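Local coordinates for protein Phenylalanine/tyrosine ammonia-lyase (Rhodosporidium toruloides, PDB 1Y2M) that catalyses the non-oxidative deamination of L-phenylalanine and L-tyrosine to trans-cinnamate and p-coumarate, working as a homotetramer, at residues F314-T319 with P323-V328; G373-D378 with A430-L435. All coordinates share one frame; numbering follows the deposited sequence.

How the contacts relate
Contacts 1 and 2 follow each other along the chain, and their centres lie about 16 Å apart. Residues 323-328 of contact 1 touch residues 373-378 of contact 2: Thr-324 OG1 sits 2.6 Å from Gly-373 O, a probable hydrogen bond, and Thr-324 CG2 packs on Ser-377 N and Val-376 CG1. Four helices thus pack in succession: 314-318, 323-336, 368-391 and 416-443. Contact 1 is the nearer to the cinnamate site: the Leu-315 side chain is about 7 Å from that of Arg-366, a probable ligand-binding residue. Contact 2 lies away from the annotated sites. Both contacts also meet the second subunit.

Contact 1. Residues F314-T319 with P323-V328; sequences FLHDVT and PTQIEV
His-316 and Gln-325 form the one direct hydrogen bond between residues 314-319 and 323-328. The amide NE2 of Gln-325 donates to ND1 of His-316 at 2.9 Å, nearly straight at 171°. Ring and amide planes stand nearly perpendicular; the bond lies in the amide plane but is tilted from the ring plane, so the donor comes to the ring's edge somewhat off line. Gln-325 reaches across because its CG is anti to the backbone N (chi1 -173°) and the chain runs on extended. The other ring nitrogen, NE2 of His-316, is bonded to the carbonyl of Ser-310, consistent with a neutral imidazole protonated there. NE2 of Gln-325 also bonds to OD1 of Asn-412 of the second subunit, whose ND2 donates to O of Leu-315, so one asparagine joins both segments to the second subunit.

The segments are two helices joined by a three-residue loop, within the largely helical PAL/histidase fold. Only Arg-320, Pro-321 and the residue after it link the helices, whose axes approach to 8.5 Å and run 143° apart, closer to antiparallel than to perpendicular. Helix 314-318 makes a wide pi-type turn, in which Phe-314 O receives a weak bond from Thr-319 N and a firmer one from Thr-319 OG1 at 2.7 Å.

Van der Waals packing centres on Ile-326, which lies on the backbone and carboxylate of Asp-317. CG1 of Ile-326 lies 3.8 Å from Asp-317 CA, with CD1 against the same atom, while CG2 of Ile-326 sits 3.6 Å from Asp-317 OD1. CG1 also lies near the carbonyl carbon of His-316.

One water donates to OD2 of Asp-317 and, 2.9 Å away, to O of Ile-326, bridging the carboxylate to the second helix's backbone.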
ATOM      1  N   PHE B 314     -22.083  26.006 -17.511  1.00  6.28           N
ATOM      2  CA  PHE B 314     -22.751  24.991 -18.302  1.00  7.28           C
ATOM      3  C   PHE B 314     -22.084  23.622 -18.102  1.00  4.42           C
ATOM      4  O   PHE B 314     -22.755  22.584 -18.091  1.00  6.77           O
ATOM      5  CB  PHE B 314     -22.744  25.352 -19.787  1.00  4.97           C
ATOM      6  CG  PHE B 314     -23.502  24.409 -20.610  1.00  7.50           C
ATOM      7  CD1 PHE B 314     -24.904  24.394 -20.588  1.00  6.58           C
ATOM      8  CD2 PHE B 314     -22.842  23.481 -21.336  1.00  6.74           C
ATOM      9  CE1 PHE B 314     -25.630  23.469 -21.384  1.00  7.49           C
ATOM     10  CE2 PHE B 314     -23.548  22.555 -22.108  1.00  4.91           C
ATOM     11  CZ  PHE B 314     -24.893  22.517 -22.119  1.00  6.17           C
ATOM     12  N   LEU B 315     -20.779  23.639 -17.930  1.00  6.04           N
ATOM     13  CA  LEU B 315     -19.961  22.427 -17.855  1.00  6.07           C
ATOM     14  C   LEU B 315     -20.001  21.758 -16.515  1.00  5.77           C
ATOM     15  O   LEU B 315     -19.379  20.709 -16.327  1.00  8.89           O
ATOM     16  CB  LEU B 315     -18.516  22.707 -18.246  1.00  9.15           C
ATOM     17  CG  LEU B 315     -18.260  22.970 -19.735  1.00  6.15           C
ATOM     18  CD1 LEU B 315     -16.819  23.446 -19.954  1.00  7.94           C
ATOM     19  CD2 LEU B 315     -18.497  21.717 -20.553  1.00 11.24           C
ATOM     20  N   HIS B 316     -20.659  22.393 -15.544  1.00  6.85           N
ATOM     21  CA  HIS B 316     -20.720  21.851 -14.190  1.00  6.50           C
ATOM     22  C   HIS B 316     -22.155  21.899 -13.650  1.00  7.93           C
ATOM     23  O   HIS B 316     -22.866  20.865 -13.630  1.00 10.08           O
ATOM     24  CB  HIS B 316     -19.727  22.605 -13.319  1.00  6.23           C
ATOM     25  CG  HIS B 316     -18.375  22.666 -13.924  1.00  8.29           C
ATOM     26  ND1 HIS B 316     -17.475  21.623 -13.857  1.00  7.90           N
ATOM     27  CD2 HIS B 316     -17.815  23.598 -14.727  1.00 10.58           C
ATOM     28  CE1 HIS B 316     -16.382  21.946 -14.539  1.00 11.33           C
ATOM     29  NE2 HIS B 316     -16.573  23.135 -15.095  1.00  7.48           N
ATOM     30  N   ASP B 317     -22.609  23.109 -13.327  1.00  9.44           N
ATOM     31  CA  ASP B 317     -23.949  23.334 -12.778  1.00  8.92           C
ATOM     32  C   ASP B 317     -25.061  22.671 -13.600  1.00  9.85           C
ATOM     33  O   ASP B 317     -26.010  22.078 -13.043  1.00 10.86           O
ATOM     34  CB  ASP B 317     -24.234  24.833 -12.693  1.00  9.89           C
ATOM     35  CG  ASP B 317     -23.170  25.636 -11.925  1.00 14.89           C
ATOM     36  OD1 ASP B 317     -23.581  26.430 -11.059  1.00 16.32           O
ATOM     37  OD2 ASP B 317     -21.942  25.500 -12.159  1.00  8.77           O
ATOM     38  N   VAL B 318     -24.970  22.781 -14.931  1.00  8.33           N
ATOM     39  CA  VAL B 318     -26.014  22.285 -15.784  1.00  6.47           C
ATOM     40  C   VAL B 318     -25.796  20.810 -16.084  1.00  9.26           C
ATOM     41  O   VAL B 318     -26.748  20.004 -16.031  1.00 13.23           O
ATOM     42  CB  VAL B 318     -26.080  23.047 -17.090  1.00  9.27           C
ATOM     43  CG1 VAL B 318     -27.132  22.419 -18.008  1.00  9.43           C
ATOM     44  CG2 VAL B 318     -26.419  24.530 -16.791  1.00  9.54           C
ATOM     45  N   THR B 319     -24.592  20.485 -16.506  1.00  8.74           N
ATOM     46  CA  THR B 319     -24.355  19.180 -17.122  1.00  8.93           C
ATOM     47  C   THR B 319     -23.921  18.048 -16.180  1.00  7.65           C
ATOM     48  O   THR B 319     -24.223  16.872 -16.462  1.00  7.30           O
ATOM     49  CB  THR B 319     -23.308  19.285 -18.264  1.00  7.08           C
ATOM     50  OG1 THR B 319     -22.131  19.981 -17.801  1.00  6.64           O
ATOM     51  CG2 THR B 319     -23.902  19.981 -19.451  1.00  9.59           C
ATOM     52  N   PRO B 323     -22.214  18.677  -6.365  1.00  9.11           N
ATOM     53  CA  PRO B 323     -22.073  19.959  -5.673  1.00  8.42           C
ATOM     54  C   PRO B 323     -20.671  20.510  -5.526  1.00  7.42           C
ATOM     55  O   PRO B 323     -20.454  21.711  -5.723  1.00  9.95           O
ATOM     56  CB  PRO B 323     -22.720  19.690  -4.309  1.00  9.21           C
ATOM     57  CG  PRO B 323     -23.822  18.680  -4.639  1.00  9.64           C
ATOM     58  CD  PRO B 323     -23.189  17.780  -5.695  1.00 11.21           C
ATOM     59  N   THR B 324     -19.705  19.658  -5.221  1.00  7.19           N
ATOM     60  CA  THR B 324     -18.332  20.149  -5.008  1.00  7.61           C
ATOM     61  C   THR B 324     -17.610  20.352  -6.320  1.00  6.34           C
ATOM     62  O   THR B 324     -16.643  21.132  -6.352  1.00  9.98           O
ATOM     63  CB  THR B 324     -17.513  19.239  -4.108  1.00  7.89           C
ATOM     64  OG1 THR B 324     -17.600  17.891  -4.600  1.00  9.71           O
ATOM     65  CG2 THR B 324     -18.016  19.349  -2.648  1.00  9.33           C
ATOM     66  N   GLN B 325     -18.055  19.709  -7.401  1.00  8.36           N
ATOM     67  CA  GLN B 325     -17.518  20.061  -8.708  1.00  6.52           C
ATOM     68  C   GLN B 325     -17.956  21.492  -9.085  1.00  7.13           C
ATOM     69  O   GLN B 325     -17.160  22.324  -9.573  1.00  8.36           O
ATOM     70  CB  GLN B 325     -18.031  19.099  -9.764  1.00  6.94           C
ATOM     71  CG  GLN B 325     -17.372  19.319 -11.116  1.00  7.25           C
ATOM     72  CD  GLN B 325     -17.836  18.336 -12.157  1.00  6.62           C
ATOM     73  OE1 GLN B 325     -17.939  17.136 -11.893  1.00  9.43           O
ATOM     74  NE2 GLN B 325     -18.052  18.834 -13.395  1.00  7.50           N
ATOM     75  N   ILE B 326     -19.240  21.760  -8.895  1.00  9.42           N
ATOM     76  CA  ILE B 326     -19.800  23.103  -9.084  1.00  5.68           C
ATOM     77  C   ILE B 326     -19.009  24.110  -8.257  1.00  7.99           C
ATOM     78  O   ILE B 326     -18.645  25.164  -8.742  1.00  8.39           O
ATOM     79  CB  ILE B 326     -21.261  23.117  -8.690  1.00  5.78           C
ATOM     80  CG1 ILE B 326     -22.098  22.271  -9.665  1.00  8.90           C
ATOM     81  CG2 ILE B 326     -21.788  24.531  -8.577  1.00  8.92           C
ATOM     82  CD1 ILE B 326     -23.523  22.053  -9.187  1.00 10.02           C
ATOM     83  N   GLU B 327     -18.754  23.753  -7.000  1.00  9.46           N
ATOM     84  CA  GLU B 327     -18.033  24.628  -6.096  1.00  8.79           C
ATOM     85  C   GLU B 327     -16.652  24.995  -6.610  1.00  9.67           C
ATOM     86  O   GLU B 327     -16.258  26.158  -6.615  1.00 10.61           O
ATOM     87  CB  GLU B 327     -17.946  23.973  -4.726  1.00 12.37           C
ATOM     88  CG  GLU B 327     -17.042  24.647  -3.753  1.00 11.92           C
ATOM     89  CD  GLU B 327     -17.005  23.931  -2.376  1.00 13.79           C
ATOM     90  OE1 GLU B 327     -17.898  23.100  -2.118  1.00 16.17           O
ATOM     91  OE2 GLU B 327     -16.109  24.230  -1.594  1.00 19.00           O
ATOM     92  N   VAL B 328     -15.887  23.977  -6.977  1.00  6.89           N
ATOM     93  CA  VAL B 328     -14.502  24.206  -7.401  1.00  6.99           C
ATOM     94  C   VAL B 328     -14.461  25.031  -8.729  1.00  7.89           C
ATOM     95  O   VAL B 328     -13.697  25.998  -8.869  1.00  9.01           O
ATOM     96  CB  VAL B 328     -13.756  22.869  -7.559  1.00  8.74           C
ATOM     97  CG1 VAL B 328     -12.402  23.098  -8.235  1.00  9.93           C
ATOM     98  CG2 VAL B 328     -13.638  22.137  -6.198  1.00  9.20           C
TER
HETATM   99  O   HOH W   1     -19.833  26.352 -11.084  1.00 12.61           O

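Contact 2. Residues G373-D378 with A430-L435; sequences GPLVSD and AQIGKL
Between residues 373-378 and 430-435 the nearest CA atoms are those of Leu-375 and Gln-431, 7.8 Å apart. The first helix is kinked at Pro-374, whose N has no hydrogen to give the preceding turn; regular bonding resumes beyond it, with Ser-377 N on Gly-373 O at 3.0 Å.

No hydrogen bond crosses between the segments, and the small interface depends on one buried leucine. The CB of Leu-375 is directed toward the other segment, and its two methyls spread over neighbouring residues there. CD1 of Leu-375 meets CG1 and CD1 of Ile-432, each at 3.7 Å, and CD2 of Leu-375 touches CB of Gln-431 at 3.7 Å while also lying near Ile-432 CG1. The leucine chi1 of 67° sets CG between the backbone N and the carbonyl carbon, a position uncommon for leucine in a helix, and this brings both methyls to the partner helix. Ile-432 reaches back with its CG1-CD1 branch, extended at chi2, and crosses Leu-375 at about a right angle. Gln-431 offers only its CB: its chain bends at chi2 and carries the amide away, where NE2 bonds to the carbonyl of Thr-489 of the second subunit. An alanine in place of Leu-375 would probably open a gap between the two helices, leaving the end of Ile-432 and CB of Gln-431 without their apolar partner.

Trp-371, one turn before Leu-375, donates from NE1 to the carbonyl of Gln-431 and so adds a polar link between the same helices. Leu-372 extends the apolar seam by touching Ile-432 and Leu-435. Helix 273-303 also packs here, through Ser-290 on Val-376 and Ser-293 on Ile-432, while helix 323-336 lies against Val-376 and Ser-377.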
ATOM      1  N   GLY B 373     -13.157  18.111  -7.149  1.00  6.48           N
ATOM      2  CA  GLY B 373     -14.489  18.079  -6.546  1.00  8.32           C
ATOM      3  C   GLY B 373     -14.686  16.917  -5.570  1.00  8.37           C
ATOM      4  O   GLY B 373     -15.114  17.112  -4.404  1.00  8.02           O
ATOM      5  N   PRO B 374     -14.361  15.703  -6.016  1.00  7.78           N
ATOM      6  CA  PRO B 374     -14.596  14.576  -5.120  1.00  7.56           C
ATOM      7  C   PRO B 374     -13.879  14.636  -3.801  1.00  9.16           C
ATOM      8  O   PRO B 374     -14.458  14.346  -2.743  1.00 11.19           O
ATOM      9  CB  PRO B 374     -14.184  13.372  -5.961  1.00 11.51           C
ATOM     10  CG  PRO B 374     -14.499  13.772  -7.336  1.00 10.70           C
ATOM     11  CD  PRO B 374     -13.991  15.233  -7.353  1.00 10.72           C
ATOM     12  N   LEU B 375     -12.619  15.034  -3.842  1.00  9.17           N
ATOM     13  CA  LEU B 375     -11.850  15.073  -2.626  1.00  9.03           C
ATOM     14  C   LEU B 375     -12.307  16.255  -1.722  1.00  9.90           C
ATOM     15  O   LEU B 375     -12.202  16.196  -0.481  1.00 10.93           O
ATOM     16  CB  LEU B 375     -10.368  15.118  -2.881  1.00 12.42           C
ATOM     17  CG  LEU B 375      -9.761  16.336  -3.531  1.00 11.80           C
ATOM     18  CD1 LEU B 375      -9.340  17.391  -2.512  1.00 13.59           C
ATOM     19  CD2 LEU B 375      -8.579  15.858  -4.447  1.00 13.87           C
ATOM     20  N   VAL B 376     -12.827  17.313  -2.332  1.00  8.99           N
ATOM     21  CA  VAL B 376     -13.370  18.405  -1.540  1.00  7.19           C
ATOM     22  C   VAL B 376     -14.584  17.952  -0.789  1.00  9.53           C
ATOM     23  O   VAL B 376     -14.788  18.346   0.362  1.00  9.48           O
ATOM     24  CB  VAL B 376     -13.615  19.651  -2.414  1.00  7.95           C
ATOM     25  CG1 VAL B 376     -14.397  20.734  -1.657  1.00 11.93           C
ATOM     26  CG2 VAL B 376     -12.270  20.185  -2.862  1.00  9.71           C
ATOM     27  N   SER B 377     -15.426  17.125  -1.422  1.00  9.34           N
ATOM     28  CA  SER B 377     -16.575  16.591  -0.717  1.00  9.10           C
ATOM     29  C   SER B 377     -16.134  15.791   0.497  1.00  8.02           C
ATOM     30  O   SER B 377     -16.772  15.849   1.525  1.00  9.21           O
ATOM     31  CB  SER B 377     -17.514  15.751  -1.638  1.00  8.28           C
ATOM     32  OG  SER B 377     -18.729  15.473  -0.984  1.00  9.61           O
ATOM     33  N   ASP B 378     -15.036  15.035   0.353  1.00  9.15           N
ATOM     34  CA  ASP B 378     -14.496  14.244   1.437  1.00  9.33           C
ATOM     35  C   ASP B 378     -14.010  15.156   2.549  1.00  9.81           C
ATOM     36  O   ASP B 378     -14.251  14.867   3.727  1.00  9.65           O
ATOM     37  CB  ASP B 378     -13.347  13.364   0.952  1.00 10.08           C
ATOM     38  CG  ASP B 378     -13.815  12.174   0.201  1.00 13.64           C
ATOM     39  OD1 ASP B 378     -15.021  11.861   0.222  1.00 14.93           O
ATOM     40  OD2 ASP B 378     -12.915  11.488  -0.378  1.00 15.41           O
ATOM     41  N   ALA B 430      -2.826  13.425  -1.636  1.00  8.59           N
ATOM     42  CA  ALA B 430      -2.031  12.842  -2.704  1.00  9.50           C
ATOM     43  C   ALA B 430      -2.651  13.191  -4.067  1.00  8.68           C
ATOM     44  O   ALA B 430      -1.943  13.402  -5.048  1.00  9.47           O
ATOM     45  CB  ALA B 430      -1.951  11.348  -2.547  1.00 11.22           C
ATOM     46  N   GLN B 431      -3.969  13.235  -4.134  1.00  9.61           N
ATOM     47  CA  GLN B 431      -4.660  13.577  -5.376  1.00  9.50           C
ATOM     48  C   GLN B 431      -4.483  15.059  -5.747  1.00  9.72           C
ATOM     49  O   GLN B 431      -4.280  15.399  -6.927  1.00 10.03           O
ATOM     50  CB  GLN B 431      -6.149  13.252  -5.335  1.00  8.56           C
ATOM     51  CG  GLN B 431      -6.421  11.755  -5.148  1.00 10.26           C
ATOM     52  CD  GLN B 431      -5.701  10.926  -6.139  1.00 20.47           C
ATOM     53  OE1 GLN B 431      -6.129  10.822  -7.292  1.00 26.35           O
ATOM     54  NE2 GLN B 431      -4.580  10.313  -5.715  1.00 28.98           N
ATOM     55  N   ILE B 432      -4.580  15.948  -4.763  1.00  9.86           N
ATOM     56  CA  ILE B 432      -4.256  17.363  -4.978  1.00  8.54           C
ATOM     57  C   ILE B 432      -2.820  17.461  -5.482  1.00  9.35           C
ATOM     58  O   ILE B 432      -2.527  18.104  -6.496  1.00  9.86           O
ATOM     59  CB  ILE B 432      -4.379  18.190  -3.663  1.00  9.81           C
ATOM     60  CG1 ILE B 432      -5.826  18.199  -3.150  1.00  9.54           C
ATOM     61  CG2 ILE B 432      -3.857  19.626  -3.891  1.00  8.64           C
ATOM     62  CD1 ILE B 432      -5.991  18.737  -1.761  1.00 10.82           C
ATOM     63  N   GLY B 433      -1.889  16.813  -4.774  1.00  9.15           N
ATOM     64  CA  GLY B 433      -0.478  16.850  -5.183  1.00  8.59           C
ATOM     65  C   GLY B 433      -0.284  16.368  -6.642  1.00  7.69           C
ATOM     66  O   GLY B 433       0.417  17.019  -7.442  1.00 10.70           O
ATOM     67  N   LYS B 434      -0.859  15.238  -7.022  1.00  9.28           N
ATOM     68  CA  LYS B 434      -0.735  14.776  -8.394  1.00  9.36           C
ATOM     69  C   LYS B 434      -1.257  15.819  -9.382  1.00  9.10           C
ATOM     70  O   LYS B 434      -0.600  16.105 -10.367  1.00 12.02           O
ATOM     71  CB  LYS B 434      -1.440  13.433  -8.546  1.00 10.32           C
ATOM     72  CG  LYS B 434      -1.329  12.883  -9.940  1.00  9.45           C
ATOM     73  CD  LYS B 434       0.080  12.476 -10.345  1.00 10.26           C
ATOM     74  CE  LYS B 434       0.055  11.834 -11.731  1.00 16.62           C
ATOM     75  NZ  LYS B 434       1.334  11.157 -12.218  1.00 17.20           N
ATOM     76  N   LEU B 435      -2.393  16.449  -9.099  1.00  9.76           N
ATOM     77  CA  LEU B 435      -2.905  17.498  -9.980  1.00  7.97           C
ATOM     78  C   LEU B 435      -1.947  18.651 -10.171  1.00  9.63           C
ATOM     79  O   LEU B 435      -1.575  19.017 -11.298  1.00  9.35           O
ATOM     80  CB  LEU B 435      -4.218  18.052  -9.417  1.00  9.69           C
ATOM     81  CG  LEU B 435      -4.910  19.048 -10.376  1.00  8.18           C
ATOM     82  CD1 LEU B 435      -5.303  18.314 -11.729  1.00 11.45           C
ATOM     83  CD2 LEU B 435      -6.100  19.683  -9.738  1.00 13.08           C
TER